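Local coordinates for putative angiotensinogen (Lampetra fluviatilis, PDB 5INW), which is a heparin-binding serpin that inhibits thrombin, an inhibition that heparin promotes through a template mechanism, at the interface of chains A and B. Coordinates in Å, arbitrary orientation; residue numbers count along the deposited sequence, not the author numbering. Chains: chain A, Putative angiotensinogen; chain B, C-terminal peptide of Putative angiotensinogen.

Contact 1: the interface of chains A and B. Residues chain A 86, 90, 331, 335; chain B 15, 22-24.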
ATOM      1  N   ASN A  86       0.845  -8.549   5.076  1.00 49.39           N
ATOM      2  CA  ASN A  86       0.608  -9.054   3.732  1.00 48.56           C
ATOM      3  C   ASN A  86      -0.725  -9.754   3.665  1.00 48.43           C
ATOM      4  O   ASN A  86      -1.478  -9.539   2.719  1.00 50.12           O
ATOM      5  CB  ASN A  86       1.709 -10.006   3.297  1.00 48.34           C
ATOM      6  CG  ASN A  86       3.007  -9.301   3.098  1.00 48.29           C
ATOM      7  OD1 ASN A  86       3.101  -8.059   3.127  1.00 48.49           O
ATOM      8  ND2 ASN A  86       4.027 -10.069   2.922  1.00 50.65           N
ATOM      9  N   PHE A  90      -3.612  -8.953   1.012  1.00 45.97           N
ATOM     10  CA  PHE A  90      -4.144  -9.896   0.025  1.00 45.00           C
ATOM     11  C   PHE A  90      -5.673 -10.051   0.204  1.00 44.70           C
ATOM     12  O   PHE A  90      -6.453  -9.935  -0.734  1.00 41.23           O
ATOM     13  CB  PHE A  90      -3.413 -11.215   0.139  1.00 45.33           C
ATOM     14  CG  PHE A  90      -1.976 -11.182  -0.327  1.00 46.74           C
ATOM     15  CD1 PHE A  90      -1.605 -10.624  -1.561  1.00 47.62           C
ATOM     16  CD2 PHE A  90      -0.965 -11.776   0.452  1.00 47.63           C
ATOM     17  CE1 PHE A  90      -0.250 -10.643  -1.994  1.00 48.09           C
ATOM     18  CE2 PHE A  90       0.375 -11.771   0.037  1.00 47.19           C
ATOM     19  CZ  PHE A  90       0.738 -11.203  -1.177  1.00 46.80           C
ATOM     20  N   LEU A 331       2.884 -16.102  -2.547  1.00 66.01           N
ATOM     21  CA  LEU A 331       4.079 -15.277  -2.639  1.00 65.22           C
ATOM     22  C   LEU A 331       5.321 -16.103  -2.379  1.00 64.53           C
ATOM     23  O   LEU A 331       6.285 -16.029  -3.145  1.00 62.95           O
ATOM     24  CB  LEU A 331       4.014 -14.087  -1.675  1.00 67.00           C
ATOM     25  CG  LEU A 331       5.289 -13.227  -1.524  1.00 65.34           C
ATOM     26  CD1 LEU A 331       5.630 -12.603  -2.865  1.00 66.87           C
ATOM     27  CD2 LEU A 331       5.114 -12.178  -0.449  1.00 61.66           C
ATOM     28  N   LEU A 335       8.385 -17.009  -5.128  1.00 75.30           N
ATOM     29  CA  LEU A 335       9.777 -16.694  -4.759  1.00 76.30           C
ATOM     30  C   LEU A 335      10.707 -17.905  -4.715  1.00 78.87           C
ATOM     31  O   LEU A 335      11.893 -17.785  -4.993  1.00 80.67           O
ATOM     32  CB  LEU A 335       9.827 -16.016  -3.406  1.00 73.72           C
ATOM     33  CG  LEU A 335       9.257 -14.617  -3.393  1.00 70.83           C
ATOM     34  CD1 LEU A 335       8.897 -14.229  -1.969  1.00 69.04           C
ATOM     35  CD2 LEU A 335      10.248 -13.635  -4.008  1.00 72.27           C
TER
ATOM     36  N   LEU B  15       3.943  -6.360  -7.486  1.00 51.92           N
ATOM     37  CA  LEU B  15       4.195  -6.379  -6.045  1.00 50.98           C
ATOM     38  C   LEU B  15       5.579  -5.798  -5.774  1.00 49.79           C
ATOM     39  O   LEU B  15       6.555  -6.267  -6.316  1.00 52.29           O
ATOM     40  CB  LEU B  15       4.155  -7.800  -5.455  1.00 51.97           C
ATOM     41  CG  LEU B  15       2.902  -8.653  -5.650  1.00 51.48           C
ATOM     42  CD1 LEU B  15       3.153  -9.988  -4.992  1.00 52.66           C
ATOM     43  CD2 LEU B  15       1.635  -8.051  -5.077  1.00 50.78           C
ATOM     44  N   ARG B  22      10.282 -10.077   3.375  1.00 61.21           N
ATOM     45  CA  ARG B  22       9.193 -10.398   2.450  1.00 62.25           C
ATOM     46  C   ARG B  22       7.947  -9.544   2.674  1.00 59.90           C
ATOM     47  O   ARG B  22       6.840  -9.964   2.397  1.00 55.73           O
ATOM     48  CB  ARG B  22       8.904 -11.894   2.435  1.00 66.23           C
ATOM     49  CG  ARG B  22       9.976 -12.633   1.624  1.00 73.51           C
ATOM     50  CD  ARG B  22      10.127 -14.101   2.002  1.00 82.91           C
ATOM     51  NE  ARG B  22      11.447 -14.712   1.789  1.00 89.60           N
ATOM     52  CZ  ARG B  22      11.703 -16.006   2.051  1.00100.05           C
ATOM     53  NH1 ARG B  22      10.730 -16.826   2.503  1.00 99.17           N
ATOM     54  NH2 ARG B  22      12.934 -16.505   1.849  1.00105.34           N
ATOM     55  N   ALA B  23       8.168  -8.301   3.108  1.00 58.59           N
ATOM     56  CA  ALA B  23       7.080  -7.379   3.390  1.00 56.26           C
ATOM     57  C   ALA B  23       6.646  -6.759   2.093  1.00 52.91           C
ATOM     58  O   ALA B  23       7.444  -6.135   1.372  1.00 49.63           O
ATOM     59  CB  ALA B  23       7.509  -6.288   4.361  1.00 56.02           C
ATOM     60  N   VAL B  24       5.358  -6.897   1.807  1.00 53.58           N
ATOM     61  CA  VAL B  24       4.796  -6.277   0.640  1.00 50.78           C
ATOM     62  C   VAL B  24       4.349  -4.879   0.998  1.00 49.83           C
ATOM     63  O   VAL B  24       3.545  -4.664   1.905  1.00 53.98           O
ATOM     64  CB  VAL B  24       3.652  -7.073   0.101  1.00 49.46           C
ATOM     65  CG1 VAL B  24       3.071  -6.346  -1.106  1.00 50.11           C
ATOM     66  CG2 VAL B  24       4.172  -8.432  -0.253  1.00 49.02           C
TER

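Contact 2: the interface of chains A and B. Residues chain A 248, 302, 305-309; chain B 15-18.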
ATOM      1  N   PHE A 248       8.019   5.574  -1.497  1.00 42.37           N
ATOM      2  CA  PHE A 248       9.108   4.717  -1.951  1.00 44.07           C
ATOM      3  C   PHE A 248       9.720   5.248  -3.240  1.00 45.86           C
ATOM      4  O   PHE A 248       8.981   5.597  -4.177  1.00 46.87           O
ATOM      5  CB  PHE A 248       8.540   3.318  -2.206  1.00 45.81           C
ATOM      6  CG  PHE A 248       9.403   2.435  -3.075  1.00 45.96           C
ATOM      7  CD1 PHE A 248      10.543   1.836  -2.558  1.00 46.75           C
ATOM      8  CD2 PHE A 248       9.048   2.171  -4.381  1.00 47.27           C
ATOM      9  CE1 PHE A 248      11.335   1.031  -3.338  1.00 47.87           C
ATOM     10  CE2 PHE A 248       9.837   1.355  -5.179  1.00 49.19           C
ATOM     11  CZ  PHE A 248      10.968   0.768  -4.649  1.00 48.89           C
ATOM     12  N   TYR A 302      15.391  -3.709  -7.325  1.00 49.29           N
ATOM     13  CA  TYR A 302      15.871  -2.378  -7.055  1.00 48.67           C
ATOM     14  C   TYR A 302      17.168  -2.432  -6.256  1.00 49.27           C
ATOM     15  O   TYR A 302      17.521  -3.445  -5.688  1.00 49.55           O
ATOM     16  CB  TYR A 302      14.851  -1.613  -6.227  1.00 47.04           C
ATOM     17  CG  TYR A 302      13.514  -1.447  -6.866  1.00 45.78           C
ATOM     18  CD1 TYR A 302      13.299  -0.502  -7.864  1.00 46.94           C
ATOM     19  CD2 TYR A 302      12.447  -2.203  -6.461  1.00 45.34           C
ATOM     20  CE1 TYR A 302      12.035  -0.374  -8.472  1.00 46.32           C
ATOM     21  CE2 TYR A 302      11.200  -2.090  -7.061  1.00 44.65           C
ATOM     22  CZ  TYR A 302      10.994  -1.182  -8.056  1.00 43.83           C
ATOM     23  OH  TYR A 302       9.750  -1.061  -8.592  1.00 43.31           O
ATOM     24  N   GLY A 305      17.095  -3.441  -0.560  1.00 55.73           N
ATOM     25  CA  GLY A 305      16.933  -4.904  -0.620  1.00 55.93           C
ATOM     26  C   GLY A 305      15.595  -5.261  -1.177  1.00 55.00           C
ATOM     27  O   GLY A 305      14.965  -6.202  -0.718  1.00 62.24           O
ATOM     28  N   ALA A 306      15.145  -4.492  -2.149  1.00 53.13           N
ATOM     29  CA  ALA A 306      13.760  -4.487  -2.586  1.00 51.66           C
ATOM     30  C   ALA A 306      13.682  -4.823  -4.065  1.00 51.95           C
ATOM     31  O   ALA A 306      14.618  -4.600  -4.796  1.00 50.85           O
ATOM     32  CB  ALA A 306      13.150  -3.132  -2.352  1.00 49.64           C
ATOM     33  N   SER A 307      12.546  -5.366  -4.488  1.00 54.35           N
ATOM     34  CA  SER A 307      12.318  -5.628  -5.886  1.00 57.85           C
ATOM     35  C   SER A 307      10.834  -5.636  -6.212  1.00 53.92           C
ATOM     36  O   SER A 307      10.012  -5.681  -5.323  1.00 50.44           O
ATOM     37  CB  SER A 307      13.069  -6.896  -6.345  1.00 61.54           C
ATOM     38  OG  SER A 307      12.632  -8.016  -5.658  1.00 70.36           O
ATOM     39  N   MET A 308      10.535  -5.494  -7.505  1.00 55.54           N
ATOM     40  CA  MET A 308       9.192  -5.625  -8.000  1.00 55.64           C
ATOM     41  C   MET A 308       9.057  -6.985  -8.647  1.00 57.02           C
ATOM     42  O   MET A 308       9.812  -7.332  -9.531  1.00 58.79           O
ATOM     43  CB  MET A 308       8.860  -4.547  -9.020  1.00 53.96           C
ATOM     44  CG  MET A 308       7.419  -4.593  -9.538  1.00 53.00           C
ATOM     45  SD  MET A 308       7.120  -3.431 -10.911  1.00 53.42           S
ATOM     46  CE  MET A 308       6.877  -1.912 -10.016  1.00 50.87           C
ATOM     47  N   LEU A 309       8.065  -7.725  -8.194  1.00 58.01           N
ATOM     48  CA  LEU A 309       7.604  -8.929  -8.843  1.00 59.91           C
ATOM     49  C   LEU A 309       6.568  -8.561  -9.849  1.00 62.30           C
ATOM     50  O   LEU A 309       5.602  -7.874  -9.465  1.00 62.73           O
ATOM     51  CB  LEU A 309       6.894  -9.846  -7.839  1.00 60.67           C
ATOM     52  CG  LEU A 309       7.676 -11.022  -7.266  1.00 61.86           C
ATOM     53  CD1 LEU A 309       6.650 -12.085  -6.903  1.00 61.95           C
ATOM     54  CD2 LEU A 309       8.737 -11.590  -8.220  1.00 63.70           C
TER
ATOM     55  N   LEU B  15       3.943  -6.360  -7.486  1.00 51.92           N
ATOM     56  CA  LEU B  15       4.195  -6.379  -6.045  1.00 50.98           C
ATOM     57  C   LEU B  15       5.579  -5.798  -5.774  1.00 49.79           C
ATOM     58  O   LEU B  15       6.555  -6.267  -6.316  1.00 52.29           O
ATOM     59  CB  LEU B  15       4.155  -7.800  -5.455  1.00 51.97           C
ATOM     60  CG  LEU B  15       2.902  -8.653  -5.650  1.00 51.48           C
ATOM     61  CD1 LEU B  15       3.153  -9.988  -4.992  1.00 52.66           C
ATOM     62  CD2 LEU B  15       1.635  -8.051  -5.077  1.00 50.78           C
ATOM     63  N   ILE B  16       5.641  -4.792  -4.915  1.00 47.12           N
ATOM     64  CA  ILE B  16       6.876  -4.171  -4.542  1.00 44.71           C
ATOM     65  C   ILE B  16       7.117  -4.647  -3.122  1.00 45.54           C
ATOM     66  O   ILE B  16       6.275  -4.408  -2.254  1.00 48.19           O
ATOM     67  CB  ILE B  16       6.727  -2.651  -4.620  1.00 42.06           C
ATOM     68  CG1 ILE B  16       6.653  -2.218  -6.067  1.00 39.35           C
ATOM     69  CG2 ILE B  16       7.903  -1.970  -3.950  1.00 44.28           C
ATOM     70  CD1 ILE B  16       6.235  -0.793  -6.250  1.00 38.24           C
ATOM     71  N   TYR B  17       8.245  -5.308  -2.866  1.00 44.90           N
ATOM     72  CA  TYR B  17       8.434  -5.968  -1.577  1.00 46.54           C
ATOM     73  C   TYR B  17       9.870  -5.950  -1.079  1.00 47.72           C
ATOM     74  O   TYR B  17      10.798  -5.855  -1.863  1.00 48.92           O
ATOM     75  CB  TYR B  17       7.944  -7.409  -1.701  1.00 48.53           C
ATOM     76  CG  TYR B  17       8.885  -8.280  -2.487  1.00 50.83           C
ATOM     77  CD1 TYR B  17       8.912  -8.262  -3.906  1.00 49.82           C
ATOM     78  CD2 TYR B  17       9.799  -9.092  -1.819  1.00 53.16           C
ATOM     79  CE1 TYR B  17       9.820  -9.062  -4.609  1.00 50.60           C
ATOM     80  CE2 TYR B  17      10.699  -9.885  -2.512  1.00 54.90           C
ATOM     81  CZ  TYR B  17      10.726  -9.881  -3.895  1.00 53.76           C
ATOM     82  OH  TYR B  17      11.687 -10.703  -4.504  1.00 55.78           O
ATOM     83  N   ASP B  18      10.050  -6.030   0.228  1.00 49.26           N
ATOM     84  CA  ASP B  18      11.385  -6.089   0.826  1.00 52.13           C
ATOM     85  C   ASP B  18      11.790  -7.519   0.819  1.00 56.14           C
ATOM     86  O   ASP B  18      11.011  -8.375   1.254  1.00 58.92           O
ATOM     87  CB  ASP B  18      11.354  -5.592   2.275  1.00 54.78           C
ATOM     88  CG  ASP B  18      12.673  -5.753   3.001  1.00 58.36           C
ATOM     89  OD1 ASP B  18      13.770  -5.706   2.391  1.00 63.47           O
ATOM     90  OD2 ASP B  18      12.598  -5.974   4.220  1.00 64.06           O
TER

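Contact 1: the interface of chains A and B
The carboxamide of A:Asn86 and the ring of A:Phe90 are the flat groups that helix 77-96 turns toward chain B, and they are used differently. One face of the amide lies under the B:Val24 methyl CG2, which stands 3.7 Å from A:Asn86 CG and roughly above the space between the two polar atoms. Around its rim, the amide reads the backbone of the B:Arg22 to B:Val24 turn. The ring of A:Phe90 instead presents a corner, with its CE1 4.4 Å from the B:Leu15 methyl CD2, a loose approach.

The rim bonds show how one asparagine can satisfy a donor and an acceptor of the same short peptide stretch. A:Asn86 ND2 donates to the carbonyl O of B:Arg22 at 2.9 Å, and that acceptor sits in the plane of the amide. The amide oxygen OD1 accepts the backbone N of B:Val24, also at 2.9 Å, with the donor tilted 20° from the carbonyl plane and the bond fairly straight at the hydrogen. Gripped at both ends, the amide can hardly flip or swing about its last torsion. Its CG is anti to the carbonyl carbon (chi1 -68°), a setting that lets the group reach out from the helix to the turn.

Apolar groups of helix 328-337 complete the patch. A:Leu331, with CG anti to the backbone N (chi1 172°), sends its CD2 to within 3.9 Å of B:Val24 CG2, the two side chains running antiparallel alongside each other; its other methyl looks toward B:Leu15. The A:Leu335 methyl CD1 rests 4.1 Å from CG of B:Arg22, touching the aliphatic part of an extended arginine.

In serpin terms, helices 77-96 and 328-337 (hA and hH of the fold) here pack over two strands of sheet B, 12-18 and 24-30, and the amide holds the start of the second, where the chain leaves the turn.

Contact 2: the interface of chains A and B
B:Tyr17 lies alongside A:Ser307, and its side chain can be followed outward as an example of a residue paired through both backbone and ring. From CB, CG sits between the backbone N and the carbonyl carbon (chi1 74°), which lays the ring across the neighbouring strand at A:Ser307. CG passes the carbonyl O of A:Ser307, which lies off the ring plane. Further out, CE1 meets the A:Leu309 branch carbon CG at 3.9 Å. At the tip the phenol OH comes 3.1 Å from the hydroxyl OG of A:Ser307, a possible hydrogen bond of undecided direction; OG stands well above the ring plane, so the bond is probably weak. In the ring plane, an edge faces the carbonyl O of B:Leu15.

Beneath this, the backbones pair. B:Tyr17 N donates to A:Ser307 O at 3.0 Å, and A:Ser307 N returns a bond to B:Tyr17 O at 3.2 Å. A second reciprocal pair follows, A:Leu309 N to B:Leu15 O at 2.8 Å and B:Leu15 N to A:Leu309 O at 3.0 Å.

B:Ile16 points to the opposite side. Its CG2 sits 4.0 Å from A:Phe248 CE2, over one ring face but offset toward the rim, while its CG1 meets the A:Met308 methyl CE at 4.0 Å. The methionine reaches it by a bend at its third torsion (chi3 -81°). The tip of A:Phe248, its CZ, points into the centre of the A:Tyr302 ring face, an edge-to-face meeting that backs up the aromatic wall.

Strands 306-313 of A and 12-18 of B run antiparallel within serpin sheet B, while A:Phe248 comes from strand 238-251 of sheet A, beneath.

About 9 Å separates the C-alpha centres of contact 1 and contact 2, and B:Leu15 belongs to both: its side chain looks toward the helices of contact 1 while its backbone pairs in contact 2. The B:Leu15 to B:Asp18 end of strand 12-18 is thus paired with strand 306-313, with strand 24-30 entering through contact 1 alone. Together the contacts help explain how the C-terminal peptide, although cut from the rest at the reactive loop, stays part of the serpin core: chain B completes a fold and is not a separate partner.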